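Local coordinates for protein A197 (Sulfolobus turreted icosahedral virus, PDB 2C0N) that adopts the GT-A fold and probably acts as a glycosyltransferase, transferring sugar units for a virus that infects a thermophilic archaeon, at residues F78-Y89 against C116-F127. Numbering follows the deposited sequence.
Sequences FNEGYDVVCGYY and CGLGFTFIKREF
Val85 and Phe122 form an antiparallel hydrogen-bonded pair: Val85 N to Phe122 O and Phe122 N to Val85 O each span 2.9 Å, with N-H...O angles of 166° and 172°. Lys124 N to Asp83 O and Gly87 N to Phe120 O extend the ladder at its two ends. On the Val84 and Cys86 face, Val84 CG1 meets Thr121 CG2 at 3.5 Å, while Cys86 SG and Cys116 SG stand 3.1 Å apart, too far for a disulfide. Lys124 CB sits over the centre of one face of the Phe78 ring, 3.9 Å from its centroid. With CG between backbone N and carbonyl carbon (chi1 74°) and the chain extended beyond, the ammonium is carried to the helix end, where NZ donates to Phe78 O (3.2 Å) and weakly to Tyr82 O. Phe78 O also accepts from Gly81 N in the Schellman motif closing helix 71-80. Asp83 lays CB over the Phe127 ring, 4.0 Å from its centroid, a CH-pi contact, and its OD2 is held by Arg161 N. At the far end, Phe120 CD2 packs 3.5 Å from Gly87 CA, and one water links Tyr89 OH to Gly119 N. On the other edge of strand 120-124, Phe120 and Thr121 form a classic beta bulge against strand 56-60. Strand 120-124 thus lies between strands 84-88 and 56-60, an antiparallel member of the mixed central sheet characteristic of the GT-A fold.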
loop_
_atom_site.group_PDB
_atom_site.type_symbol
_atom_site.label_atom_id
_atom_site.label_comp_id
_atom_site.label_asym_id
_atom_site.label_seq_id
_atom_site.Cartn_x
_atom_site.Cartn_y
_atom_site.Cartn_z
ATOM N N PHE A 78 -14.165 4.041 -25.821
ATOM C CA PHE A 78 -13.074 4.755 -26.511
ATOM C C PHE A 78 -13.103 4.459 -28.034
ATOM O O PHE A 78 -12.895 5.353 -28.847
ATOM C CB PHE A 78 -11.707 4.342 -25.977
ATOM C CG PHE A 78 -11.410 4.830 -24.583
ATOM C CD1 PHE A 78 -11.903 6.045 -24.107
ATOM C CD2 PHE A 78 -10.616 4.069 -23.734
ATOM C CE1 PHE A 78 -11.578 6.492 -22.799
ATOM C CE2 PHE A 78 -10.303 4.510 -22.465
ATOM C CZ PHE A 78 -10.798 5.727 -21.996
ATOM N N ASN A 79 -13.354 3.203 -28.385
ATOM C CA ASN A 79 -13.393 2.780 -29.798
ATOM C C ASN A 79 -14.521 3.508 -30.518
ATOM O O ASN A 79 -14.416 3.808 -31.694
ATOM C CB ASN A 79 -13.682 1.291 -29.921
ATOM C CG ASN A 79 -12.534 0.386 -29.433
ATOM O OD1 ASN A 79 -11.355 0.771 -29.415
ATOM N ND2 ASN A 79 -12.886 -0.860 -29.107
ATOM N N GLU A 80 -15.605 3.774 -29.795
ATOM C CA GLU A 80 -16.766 4.459 -30.341
ATOM C C GLU A 80 -16.558 5.956 -30.482
ATOM O O GLU A 80 -17.357 6.641 -31.135
ATOM C CB GLU A 80 -17.978 4.196 -29.464
ATOM C CG GLU A 80 -18.295 2.715 -29.365
ATOM C CD GLU A 80 -19.289 2.353 -28.260
ATOM O OE1 GLU A 80 -19.712 3.240 -27.494
ATOM O OE2 GLU A 80 -19.664 1.151 -28.202
ATOM N N GLY A 81 -15.494 6.455 -29.863
ATOM C CA GLY A 81 -15.035 7.819 -30.049
ATOM C C GLY A 81 -15.145 8.686 -28.838
ATOM O O GLY A 81 -14.934 9.890 -28.926
ATOM N N TYR A 82 -15.429 8.088 -27.689
ATOM C CA TYR A 82 -15.303 8.855 -26.450
ATOM C C TYR A 82 -13.846 9.110 -26.073
ATOM O O TYR A 82 -12.957 8.300 -26.358
ATOM C CB TYR A 82 -16.097 8.192 -25.324
ATOM C CG TYR A 82 -17.553 8.324 -25.580
ATOM C CD1 TYR A 82 -18.224 9.508 -25.282
ATOM C CD2 TYR A 82 -18.261 7.301 -26.172
ATOM C CE1 TYR A 82 -19.577 9.655 -25.552
ATOM C CE2 TYR A 82 -19.619 7.423 -26.441
ATOM C CZ TYR A 82 -20.271 8.610 -26.130
ATOM O OH TYR A 82 -21.598 8.736 -26.432
ATOM N N ASP A 83 -13.612 10.243 -25.405
ATOM C CA ASP A 83 -12.286 10.566 -24.900
ATOM C C ASP A 83 -12.070 10.149 -23.453
ATOM O O ASP A 83 -10.940 9.867 -23.023
ATOM C CB ASP A 83 -12.035 12.076 -25.060
ATOM C CG ASP A 83 -12.157 12.548 -26.469
ATOM O OD1 ASP A 83 -11.461 11.966 -27.309
ATOM O OD2 ASP A 83 -12.942 13.500 -26.751
ATOM N N VAL A 84 -13.130 10.173 -22.669
ATOM C CA VAL A 84 -13.029 9.966 -21.223
ATOM C C VAL A 84 -14.210 9.106 -20.822
ATOM O O VAL A 84 -15.340 9.340 -21.283
ATOM C CB VAL A 84 -13.124 11.287 -20.469
ATOM C CG1 VAL A 84 -13.216 11.069 -18.950
ATOM C CG2 VAL A 84 -11.950 12.190 -20.842
ATOM N N VAL A 85 -13.933 8.103 -20.009
ATOM C CA VAL A 85 -14.966 7.227 -19.472
ATOM C C VAL A 85 -14.927 7.346 -17.929
ATOM O O VAL A 85 -13.870 7.171 -17.323
ATOM C CB VAL A 85 -14.751 5.794 -19.932
ATOM C CG1 VAL A 85 -15.761 4.892 -19.319
ATOM C CG2 VAL A 85 -14.841 5.716 -21.465
ATOM N N CYS A 86 -16.078 7.665 -17.340
ATOM C CA CYS A 86 -16.198 7.991 -15.897
ATOM C C CYS A 86 -16.877 6.857 -15.153
ATOM O O CYS A 86 -17.831 6.299 -15.641
ATOM C CB CYS A 86 -17.075 9.202 -15.700
ATOM S SG CYS A 86 -16.502 10.622 -16.607
ATOM N N GLY A 87 -16.350 6.548 -13.969
ATOM C CA GLY A 87 -16.994 5.638 -13.046
ATOM C C GLY A 87 -17.701 6.341 -11.885
ATOM O O GLY A 87 -17.494 7.547 -11.578
ATOM N N TYR A 88 -18.506 5.563 -11.199
ATOM C CA TYR A 88 -19.336 6.080 -10.137
ATOM C C TYR A 88 -18.899 5.727 -8.769
ATOM O O TYR A 88 -18.667 4.566 -8.470
ATOM C CB TYR A 88 -20.756 5.533 -10.287
ATOM C CG TYR A 88 -21.575 6.219 -11.340
ATOM C CD1 TYR A 88 -22.348 7.360 -11.030
ATOM C CD2 TYR A 88 -21.609 5.739 -12.619
ATOM C CE1 TYR A 88 -23.100 7.994 -11.973
ATOM C CE2 TYR A 88 -22.392 6.352 -13.586
ATOM C CZ TYR A 88 -23.125 7.489 -13.264
ATOM O OH TYR A 88 -23.914 8.087 -14.202
ATOM N N TYR A 89 -18.829 6.746 -7.930
ATOM C CA TYR A 89 -18.808 6.610 -6.483
ATOM C C TYR A 89 -19.566 7.804 -5.877
ATOM O O TYR A 89 -19.746 8.848 -6.519
ATOM C CB TYR A 89 -17.378 6.516 -5.979
ATOM C CG TYR A 89 -16.519 7.702 -6.334
ATOM C CD1 TYR A 89 -15.785 7.719 -7.509
ATOM C CD2 TYR A 89 -16.417 8.789 -5.477
ATOM C CE1 TYR A 89 -15.010 8.810 -7.850
ATOM C CE2 TYR A 89 -15.618 9.900 -5.819
ATOM C CZ TYR A 89 -14.921 9.872 -7.007
ATOM O OH TYR A 89 -14.144 10.921 -7.391
ATOM N N CYS A 116 -16.611 14.659 -14.490
ATOM C CA CYS A 116 -16.593 13.955 -13.218
ATOM C C CYS A 116 -15.460 14.524 -12.349
ATOM O O CYS A 116 -14.825 15.492 -12.754
ATOM C CB CYS A 116 -16.439 12.460 -13.464
ATOM S SG CYS A 116 -14.979 11.978 -14.315
ATOM N N GLY A 117 -15.221 13.968 -11.160
ATOM C CA GLY A 117 -14.205 14.520 -10.225
ATOM C C GLY A 117 -12.739 14.081 -10.368
ATOM O O GLY A 117 -11.875 14.450 -9.531
ATOM N N LEU A 118 -12.479 13.326 -11.418
ATOM C CA LEU A 118 -11.179 12.713 -11.744
ATOM C C LEU A 118 -10.700 11.663 -10.740
ATOM O O LEU A 118 -9.511 11.372 -10.678
ATOM C CB LEU A 118 -10.084 13.785 -11.956
ATOM C CG LEU A 118 -10.386 14.740 -13.108
ATOM C CD1 LEU A 118 -9.367 15.899 -13.145
ATOM C CD2 LEU A 118 -10.353 13.983 -14.373
ATOM N N GLY A 119 -11.616 11.086 -9.972
ATOM C CA GLY A 119 -11.271 10.077 -9.015
ATOM C C GLY A 119 -11.469 8.644 -9.449
ATOM O O GLY A 119 -11.151 7.744 -8.703
ATOM N N PHE A 120 -12.048 8.436 -10.625
ATOM C CA PHE A 120 -12.331 7.093 -11.138
ATOM C C PHE A 120 -12.613 7.251 -12.602
ATOM O O PHE A 120 -13.772 7.215 -13.063
ATOM C CB PHE A 120 -13.544 6.502 -10.403
ATOM C CG PHE A 120 -13.827 5.049 -10.713
ATOM C CD1 PHE A 120 -12.902 4.236 -11.327
ATOM C CD2 PHE A 120 -15.039 4.510 -10.347
ATOM C CE1 PHE A 120 -13.198 2.899 -11.589
ATOM C CE2 PHE A 120 -15.341 3.184 -10.616
ATOM C CZ PHE A 120 -14.392 2.379 -11.216
ATOM N N THR A 121 -11.553 7.467 -13.365
ATOM C CA THR A 121 -11.711 8.110 -14.648
ATOM C C THR A 121 -10.650 7.594 -15.603
ATOM O O THR A 121 -9.473 7.613 -15.278
ATOM C CB THR A 121 -11.531 9.620 -14.500
ATOM O OG1 THR A 121 -12.308 10.109 -13.400
ATOM C CG2 THR A 121 -11.914 10.346 -15.747
ATOM N N PHE A 122 -11.064 7.174 -16.799
ATOM C CA PHE A 122 -10.190 6.612 -17.790
ATOM C C PHE A 122 -10.096 7.596 -18.939
ATOM O O PHE A 122 -11.114 8.038 -19.442
ATOM C CB PHE A 122 -10.781 5.291 -18.295
ATOM C CG PHE A 122 -10.925 4.234 -17.218
ATOM C CD1 PHE A 122 -11.994 4.270 -16.335
ATOM C CD2 PHE A 122 -9.977 3.246 -17.072
ATOM C CE1 PHE A 122 -12.129 3.328 -15.324
ATOM C CE2 PHE A 122 -10.087 2.316 -16.069
ATOM C CZ PHE A 122 -11.181 2.355 -15.186
ATOM N N ILE A 123 -8.870 7.928 -19.350
ATOM C CA ILE A 123 -8.672 8.921 -20.394
ATOM C C ILE A 123 -7.776 8.345 -21.480
ATOM O O ILE A 123 -6.689 7.878 -21.223
ATOM C CB ILE A 123 -8.052 10.224 -19.855
ATOM C CG1 ILE A 123 -8.735 10.658 -18.546
ATOM C CG2 ILE A 123 -8.071 11.264 -20.930
ATOM C CD1 ILE A 123 -8.123 11.907 -17.918
ATOM N N LYS A 124 -8.221 8.426 -22.725
ATOM C CA LYS A 124 -7.421 7.817 -23.781
ATOM C C LYS A 124 -6.238 8.674 -24.250
ATOM O O LYS A 124 -6.308 9.919 -24.312
ATOM C CB LYS A 124 -8.296 7.385 -24.964
ATOM C CG LYS A 124 -8.830 8.437 -25.869
ATOM C CD LYS A 124 -9.673 7.773 -26.959
ATOM C CE LYS A 124 -10.291 8.726 -27.935
ATOM N NZ LYS A 124 -11.337 8.093 -28.822
ATOM N N ARG A 125 -5.179 7.987 -24.645
ATOM C CA ARG A 125 -3.980 8.647 -25.099
ATOM C C ARG A 125 -4.211 9.637 -26.235
ATOM O O ARG A 125 -3.658 10.731 -26.234
ATOM C CB ARG A 125 -2.985 7.602 -25.552
ATOM C CG ARG A 125 -1.731 8.194 -26.165
ATOM C CD ARG A 125 -0.718 7.122 -26.399
ATOM N NE ARG A 125 -0.107 6.639 -25.154
ATOM C CZ ARG A 125 0.855 7.264 -24.473
ATOM N NH1 ARG A 125 1.318 8.436 -24.871
ATOM N NH2 ARG A 125 1.349 6.721 -23.368
ATOM N N GLU A 126 -4.978 9.218 -27.231
ATOM C CA GLU A 126 -5.269 10.074 -28.365
ATOM C C GLU A 126 -5.729 11.453 -27.944
ATOM O O GLU A 126 -5.319 12.450 -28.541
ATOM C CB GLU A 126 -6.326 9.449 -29.279
ATOM C CG GLU A 126 -5.775 8.986 -30.592
ATOM C CD GLU A 126 -6.791 9.098 -31.724
ATOM O OE1 GLU A 126 -7.996 8.821 -31.474
ATOM O OE2 GLU A 126 -6.398 9.472 -32.864
ATOM N N PHE A 127 -6.611 11.512 -26.955
ATOM C CA PHE A 127 -7.107 12.791 -26.462
ATOM C C PHE A 127 -6.020 13.605 -25.756
ATOM O O PHE A 127 -5.890 14.814 -25.972
ATOM C CB PHE A 127 -8.246 12.581 -25.475
ATOM C CG PHE A 127 -8.831 13.854 -24.984
ATOM C CD1 PHE A 127 -9.544 14.653 -25.843
ATOM C CD2 PHE A 127 -8.658 14.269 -23.663
ATOM C CE1 PHE A 127 -10.115 15.829 -25.407
ATOM C CE2 PHE A 127 -9.223 15.472 -23.237
ATOM C CZ PHE A 127 -9.933 16.243 -24.116
HETATM O O HOH W 1 -15.631 9.581 -11.713
HETATM O O HOH W 2 -14.490 11.367 -9.986
#